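Local coordinates for putative diflavin flavoprotein A 3 (Synechocystis sp., PDB 6H0C) that probably passes electrons from NADH to oxygen, reducing it to water; this chain is the flavodiiron core of the longer protein, at residues T281-A286 and A398-E403; A308-G313 and A365-G370. All blocks are in the same frame, centred on the assembly; numbering follows the deposited sequence.

Interaction 1 (T281-A286 and A398-E403); sequences TKAGVA and ALKKAE
The ammonium group of Lys400 donates a hydrogen bond to the backbone carbonyl of Ala283, with NZ 2.9 Å from O. It joins two parts of the flavodoxin-like domain: the last helix, 382-404, and the turn that leads from helix 268-281 into strand 286-291, an outermost strand of the parallel sheet. That turn is a type I beta turn from Thr281 to Gly284, closed by the Gly284 N to Thr281 O bond, and Gly284 leaves it with positive phi. The donor lies in the carbonyl plane of Ala283, at a C=O...NZ angle of 146°. Lys400 gets there by running extended through CG and CD and then folding at chi3 (-62°), which swings CE and NZ round to the carbonyl; a weak bond to Gln397 OE1 also reaches NZ. Outside 398-403 the same helix also meets the turn, through Ala396 under Ala283, one turn before Lys400, and through a salt bridge from Lys282 to Glu389. Beside the polar link the contact is apolar. Val285 is buried and splits its two methyls between neighbouring helix residues. Its CG1, anti to the backbone N (chi1 171°), comes 4.4 Å from Leu399 CD1, and its CG2 rests against the aliphatic stem of Lys400, 4.1 Å from CG.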
# COMPACT_ATOMS: atom_id res chain seq x y z
N THR A 281 -8.70 -14.21 -1.82
CA THR A 281 -9.87 -13.42 -1.45
C THR A 281 -10.97 -13.48 -2.51
O THR A 281 -12.17 -13.44 -2.19
CB THR A 281 -9.52 -11.93 -1.18
OG1 THR A 281 -8.95 -11.36 -2.36
CG2 THR A 281 -8.54 -11.80 -0.02
N LYS A 282 -10.60 -13.57 -3.78
CA LYS A 282 -11.63 -13.63 -4.80
C LYS A 282 -12.36 -14.97 -4.71
O LYS A 282 -13.47 -15.12 -5.21
CB LYS A 282 -11.06 -13.40 -6.20
CG LYS A 282 -10.41 -14.61 -6.85
CD LYS A 282 -9.99 -14.25 -8.27
CE LYS A 282 -9.36 -15.42 -8.99
NZ LYS A 282 -8.78 -15.00 -10.30
N ALA A 283 -11.74 -15.94 -4.04
CA ALA A 283 -12.34 -17.26 -3.91
C ALA A 283 -13.16 -17.33 -2.63
O ALA A 283 -13.55 -18.41 -2.20
CB ALA A 283 -11.26 -18.35 -3.95
N GLY A 284 -13.39 -16.19 -2.00
CA GLY A 284 -14.26 -16.14 -0.83
C GLY A 284 -13.61 -16.55 0.48
O GLY A 284 -14.29 -16.88 1.45
N VAL A 285 -12.28 -16.53 0.51
CA VAL A 285 -11.54 -16.79 1.74
C VAL A 285 -10.80 -15.51 2.14
O VAL A 285 -10.21 -14.84 1.29
CB VAL A 285 -10.55 -17.97 1.56
CG1 VAL A 285 -9.62 -18.11 2.76
CG2 VAL A 285 -11.32 -19.26 1.31
N ALA A 286 -10.86 -15.17 3.43
CA ALA A 286 -10.22 -13.95 3.95
C ALA A 286 -8.70 -14.10 4.01
O ALA A 286 -8.18 -15.21 4.19
CB ALA A 286 -10.77 -13.61 5.34
N ALA A 398 -8.80 -25.65 -1.71
CA ALA A 398 -8.32 -26.73 -0.85
C ALA A 398 -8.83 -26.52 0.57
O ALA A 398 -9.30 -27.47 1.20
CB ALA A 398 -6.81 -26.79 -0.87
N LEU A 399 -8.75 -25.29 1.06
CA LEU A 399 -9.26 -24.97 2.40
C LEU A 399 -10.77 -25.20 2.51
O LEU A 399 -11.24 -25.75 3.50
CB LEU A 399 -8.93 -23.52 2.77
CG LEU A 399 -7.49 -23.22 3.21
CD1 LEU A 399 -7.32 -21.76 3.55
CD2 LEU A 399 -7.10 -24.09 4.40
N LYS A 400 -11.52 -24.78 1.49
CA LYS A 400 -12.97 -24.90 1.55
C LYS A 400 -13.39 -26.37 1.49
O LYS A 400 -14.32 -26.78 2.17
CB LYS A 400 -13.63 -24.09 0.43
CG LYS A 400 -13.59 -22.58 0.67
CD LYS A 400 -14.29 -21.79 -0.44
CE LYS A 400 -13.62 -22.00 -1.79
NZ LYS A 400 -14.23 -21.18 -2.88
N LYS A 401 -12.69 -27.15 0.67
CA LYS A 401 -12.98 -28.58 0.57
C LYS A 401 -12.73 -29.29 1.90
O LYS A 401 -13.54 -30.11 2.33
CB LYS A 401 -12.13 -29.21 -0.55
CG LYS A 401 -12.23 -30.73 -0.61
CD LYS A 401 -11.51 -31.31 -1.82
CE LYS A 401 -12.36 -31.17 -3.07
NZ LYS A 401 -11.78 -31.90 -4.22
N ALA A 402 -11.63 -28.96 2.57
CA ALA A 402 -11.30 -29.59 3.84
C ALA A 402 -12.23 -29.13 4.97
O ALA A 402 -12.53 -29.90 5.88
CB ALA A 402 -9.84 -29.30 4.22
N GLU A 403 -12.68 -27.89 4.90
CA GLU A 403 -13.60 -27.37 5.91
C GLU A 403 -14.96 -28.03 5.81
O GLU A 403 -15.62 -28.29 6.82
CB GLU A 403 -13.74 -25.85 5.78
CG GLU A 403 -14.41 -25.20 6.99
CD GLU A 403 -13.63 -25.41 8.28
OE1 GLU A 403 -12.39 -25.24 8.27
OE2 GLU A 403 -14.26 -25.74 9.30

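Interaction 2 (A308-G313 and A365-G370); sequences AGFIFG and AGFSFG
Phe310 drives the edge of its ring into the face of Phe367, a T-shaped pair with centroids 5.1 Å apart and planes at 86°. The leading edge is the CE2-CZ side of Phe310. CE2 stands 3.6 Å from Phe367 CE1, and CZ lies 3.7 Å above the plane of the Phe367 ring, over its centre, so ring hydrogens point into the pi cloud. Phe310 is the second residue of strand 309-313, and its CB does not aim straight at the other segment; a chi1 of 61°, with CG between the backbone N and the carbonyl carbon, carries the ring across to Phe367. Phe367 points its CB toward the strand. Both rings are buried, and the space around them is filled from the same parts of the domain: Cys342 of strand 341-348, which runs between the two segments in the sheet, and Ala336 touch both rings. Thr332 of helix 323-335 meets Phe310, Leu333 of that helix meets Phe367, and Phe362 adds a second edge-to-face partner for Phe310. Away from the paired rings the contact is loose. No hydrogen bond crosses it, and on the outer side Gly366 and Ser368, which flank Phe367, are exposed to solvent. Gly366 ends helix 353-364 with positive phi and two bonds back into its last turn, a Schellman motif, from which the chain passes through Phe367 into strand 368-377. In a five-stranded parallel sheet, order 2-1-3-4-5, the central strand and the residue leading into edge strand 368-377 are thus joined by their rings across strand 341-348, on a helix-covered face of the flavodoxin-like alpha/beta fold.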
# COMPACT_ATOMS: atom_id res chain seq x y z
N ALA A 308 -6.82 -20.78 8.96
CA ALA A 308 -7.00 -22.17 8.56
C ALA A 308 -5.78 -22.63 7.76
O ALA A 308 -5.52 -23.83 7.63
CB ALA A 308 -8.28 -22.33 7.73
N GLY A 309 -5.05 -21.66 7.22
CA GLY A 309 -3.82 -21.93 6.51
C GLY A 309 -2.90 -20.74 6.66
O GLY A 309 -3.36 -19.65 7.02
N PHE A 310 -1.61 -20.94 6.41
CA PHE A 310 -0.65 -19.84 6.36
C PHE A 310 0.29 -20.03 5.18
O PHE A 310 0.53 -21.15 4.73
CB PHE A 310 0.15 -19.74 7.67
CG PHE A 310 0.98 -20.98 7.98
CD1 PHE A 310 2.28 -21.09 7.52
CD2 PHE A 310 0.46 -22.01 8.76
CE1 PHE A 310 3.03 -22.22 7.80
CE2 PHE A 310 1.22 -23.13 9.05
CZ PHE A 310 2.50 -23.24 8.57
N ILE A 311 0.82 -18.91 4.69
CA ILE A 311 1.71 -18.90 3.53
C ILE A 311 2.89 -17.98 3.80
O ILE A 311 2.70 -16.86 4.26
CB ILE A 311 0.96 -18.41 2.28
CG1 ILE A 311 -0.27 -19.28 2.00
CG2 ILE A 311 1.90 -18.37 1.08
CD1 ILE A 311 -1.11 -18.84 0.80
N PHE A 312 4.11 -18.46 3.54
CA PHE A 312 5.32 -17.64 3.69
C PHE A 312 5.88 -17.23 2.34
O PHE A 312 6.00 -18.06 1.43
CB PHE A 312 6.40 -18.39 4.48
CG PHE A 312 6.35 -18.17 5.99
CD1 PHE A 312 7.43 -17.58 6.65
CD2 PHE A 312 5.26 -18.58 6.73
CE1 PHE A 312 7.40 -17.41 8.03
CE2 PHE A 312 5.23 -18.40 8.12
CZ PHE A 312 6.30 -17.81 8.77
N GLY A 313 6.24 -15.95 2.21
CA GLY A 313 6.88 -15.43 1.01
C GLY A 313 8.18 -14.76 1.40
O GLY A 313 8.21 -13.90 2.28
N ALA A 365 8.10 -30.32 9.66
CA ALA A 365 7.21 -30.02 10.78
C ALA A 365 5.82 -30.61 10.58
O ALA A 365 4.92 -30.36 11.38
CB ALA A 365 7.12 -28.52 11.00
N GLY A 366 5.64 -31.38 9.50
CA GLY A 366 4.42 -32.13 9.30
C GLY A 366 3.24 -31.41 8.65
O GLY A 366 2.10 -31.86 8.76
N PHE A 367 3.49 -30.29 7.98
CA PHE A 367 2.41 -29.58 7.31
C PHE A 367 2.17 -30.13 5.91
O PHE A 367 3.10 -30.59 5.25
CB PHE A 367 2.70 -28.09 7.23
CG PHE A 367 2.79 -27.43 8.57
CD1 PHE A 367 1.65 -26.99 9.22
CD2 PHE A 367 4.02 -27.28 9.19
CE1 PHE A 367 1.74 -26.39 10.45
CE2 PHE A 367 4.10 -26.68 10.43
CZ PHE A 367 2.96 -26.24 11.06
N SER A 368 0.92 -30.08 5.47
CA SER A 368 0.59 -30.38 4.09
C SER A 368 0.57 -29.08 3.30
O SER A 368 0.27 -28.01 3.85
CB SER A 368 -0.76 -31.09 3.99
OG SER A 368 -0.75 -32.27 4.77
N PHE A 369 0.89 -29.16 2.02
CA PHE A 369 1.00 -27.96 1.22
C PHE A 369 -0.24 -27.71 0.37
O PHE A 369 -0.85 -28.64 -0.15
CB PHE A 369 2.26 -28.05 0.36
CG PHE A 369 3.54 -28.01 1.17
CD1 PHE A 369 4.20 -26.80 1.38
CD2 PHE A 369 4.05 -29.15 1.75
CE1 PHE A 369 5.37 -26.74 2.13
CE2 PHE A 369 5.22 -29.10 2.50
CZ PHE A 369 5.88 -27.90 2.70
N GLY A 370 -0.64 -26.44 0.25
CA GLY A 370 -1.86 -26.07 -0.45
C GLY A 370 -1.67 -25.72 -1.92
O GLY A 370 -2.62 -25.66 -2.68

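Both interactions belong to the flavodoxin-like domain and lie about 14 Å apart between centres. Interaction 1 is partly buried, at one edge of the parallel sheet where strand 286-291 begins; interaction 2 is wholly buried and reaches toward the opposite edge strand, 368-377. Chemistry follows place: a lysine-to-carbonyl bond beside aliphatic packing at the partly buried sheet edge, purely aromatic contact in the core. Strand 368-377 is followed in the chain by helix 382-404, so the second segments of both contacts belong to consecutive elements. They also meet physically, as Leu399 CD2 packs 3.6 Å from Ala308 O, bringing the helix of interaction 1 against the start of strand 309-313.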